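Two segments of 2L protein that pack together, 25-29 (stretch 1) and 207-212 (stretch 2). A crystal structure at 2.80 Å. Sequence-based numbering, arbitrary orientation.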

# COMPACT_ATOMS: atom_id res chain seq x y z
N TYR D 25 13.28 27.40 25.93
CA TYR D 25 12.95 27.25 24.51
C TYR D 25 13.97 28.19 23.85
O TYR D 25 13.89 29.40 24.03
CB TYR D 25 11.55 27.73 24.21
CG TYR D 25 11.26 27.65 22.75
CD1 TYR D 25 11.14 26.42 22.10
CD2 TYR D 25 11.16 28.81 21.98
CE1 TYR D 25 10.94 26.34 20.72
CE2 TYR D 25 10.96 28.74 20.60
CZ TYR D 25 10.85 27.51 19.98
OH TYR D 25 10.67 27.44 18.62
N ASN D 26 14.92 27.64 23.09
CA ASN D 26 15.98 28.46 22.50
C ASN D 26 16.65 29.05 23.73
O ASN D 26 16.90 28.33 24.68
CB ASN D 26 15.42 29.59 21.63
CG ASN D 26 14.90 29.09 20.30
OD1 ASN D 26 15.14 27.95 19.92
ND2 ASN D 26 14.21 29.96 19.57
N ASP D 27 16.93 30.35 23.72
CA ASP D 27 17.55 30.96 24.89
C ASP D 27 16.51 31.64 25.78
O ASP D 27 16.86 32.41 26.65
CB ASP D 27 18.63 31.98 24.48
CG ASP D 27 18.12 33.05 23.53
OD1 ASP D 27 16.90 33.06 23.20
OD2 ASP D 27 18.94 33.90 23.10
N GLN D 28 15.23 31.32 25.56
CA GLN D 28 14.13 31.91 26.32
C GLN D 28 13.66 31.10 27.53
O GLN D 28 13.16 29.98 27.39
CB GLN D 28 12.92 32.14 25.42
CG GLN D 28 13.19 32.92 24.18
CD GLN D 28 13.71 34.30 24.48
OE1 GLN D 28 14.91 34.56 24.37
NE2 GLN D 28 12.80 35.20 24.86
N LEU D 29 13.77 31.67 28.73
CA LEU D 29 13.32 30.95 29.90
C LEU D 29 11.79 30.82 29.82
O LEU D 29 11.08 31.78 29.56
CB LEU D 29 13.71 31.71 31.17
CG LEU D 29 13.15 31.09 32.45
CD1 LEU D 29 13.69 29.66 32.60
CD2 LEU D 29 13.52 31.97 33.65
N PHE D 207 23.76 34.96 14.12
CA PHE D 207 22.59 34.15 13.72
C PHE D 207 21.63 34.12 14.91
O PHE D 207 22.10 34.10 16.05
CB PHE D 207 23.05 32.74 13.37
CG PHE D 207 23.98 32.15 14.38
CD1 PHE D 207 23.48 31.52 15.52
CD2 PHE D 207 25.36 32.19 14.18
CE1 PHE D 207 24.34 30.92 16.45
CE2 PHE D 207 26.24 31.59 15.10
CZ PHE D 207 25.73 30.96 16.23
N TYR D 208 20.31 34.13 14.70
CA TYR D 208 19.50 34.14 15.89
C TYR D 208 19.31 32.85 16.63
O TYR D 208 20.00 32.63 17.61
CB TYR D 208 18.10 34.74 15.76
CG TYR D 208 17.37 34.44 17.07
CD1 TYR D 208 18.01 34.64 18.31
CD2 TYR D 208 16.12 33.80 17.07
CE1 TYR D 208 17.43 34.20 19.52
CE2 TYR D 208 15.53 33.35 18.29
CZ TYR D 208 16.20 33.56 19.50
OH TYR D 208 15.64 33.13 20.68
N PRO D 209 18.36 32.00 16.21
CA PRO D 209 18.26 30.78 17.03
C PRO D 209 19.70 30.34 17.28
O PRO D 209 20.44 30.00 16.36
CB PRO D 209 17.41 29.84 16.19
CG PRO D 209 17.69 30.29 14.78
CD PRO D 209 17.81 31.80 14.86
N PRO D 210 20.14 30.42 18.55
CA PRO D 210 21.50 30.08 19.02
C PRO D 210 22.06 28.71 18.75
O PRO D 210 23.27 28.51 18.87
CB PRO D 210 21.45 30.43 20.50
CG PRO D 210 20.02 30.22 20.86
CD PRO D 210 19.25 30.75 19.68
N ASP D 211 21.20 27.76 18.40
CA ASP D 211 21.65 26.41 18.10
C ASP D 211 22.25 26.36 16.69
O ASP D 211 21.61 26.73 15.70
CB ASP D 211 20.50 25.40 18.22
CG ASP D 211 19.22 25.85 17.52
OD1 ASP D 211 18.69 26.94 17.84
OD2 ASP D 211 18.72 25.09 16.65
N VAL D 212 23.50 25.91 16.62
CA VAL D 212 24.18 25.79 15.35
C VAL D 212 25.05 24.57 15.43
O VAL D 212 25.62 24.28 16.47
CB VAL D 212 25.09 27.01 15.05
CG1 VAL D 212 26.12 26.65 14.01
CG2 VAL D 212 24.25 28.14 14.51

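A tight turn can do more than reverse a chain: by fixing the directions of its two central side chains, it can offer them together to a distant segment. The contact between residues 25-29 and 207-212 of 2L protein is a small example, joining parts of one chain whose touching residues lie at least 180 positions apart and burying 220 Å² summed over both sides.

The backbone hydrogen bonds that make the platform are local to the first stretch. A type II' beta turn runs from Y25 to Q28, closed by Q28 N donating to Y25 O at 2.8 Å, and Y25 N in return donates to Q28 O at 3.0 Å. N26, at the first corner, has phi/psi of 61/-135°, a positive-phi conformation, usual for the first corner of a type II' turn and more often taken by glycine; here it is held by an asparagine. At both corners, N26 and D27, the CA-to-CB bond points toward the second stretch, whereas those of Y25 and Q28 run sideways.

Across the interface there is a single hydrogen bond. The Y208 hydroxyl donates to the carboxylate of D27, with Y208 OH and D27 OD1 2.8 Å apart. Y208 does not aim its CA-to-CB bond at the turn; that bond points sideways, and the length of the side chain, with chi1 at 171° (t), carries the hydroxyl across. D27, with chi1 at 55° (p), places OD1 at the ring edge, near the plane of the ring, as suits an acceptor for a phenolic proton, which prefers to lie in that plane. The other carboxylate oxygen, OD2, is hydrogen-bonded elsewhere in the structure.

The contacts of P210 are looser and rest on packing. Its CA-to-CB bond points toward the turn, and its ring carbons make the contact: P210 CG is 4.2 Å from D27 N and 4.3 Å from D27 CB, while P210 CD is 4.5 Å from N26 CB. P209 has the CA nearest to that of N26, at 6.4 Å, yet its side chain makes no contact, so backbone proximity alone does not identify the residues that touch.

N26 also approaches polar groups without bonding to them across the interface. Its ND2 is 3.7 Å from Y208 OH, oblique to the ring, and its OD1 is 4.2 Å from D211 OD1. The principle is economical: one directional bond, with looser nonpolar and polar approaches beside it.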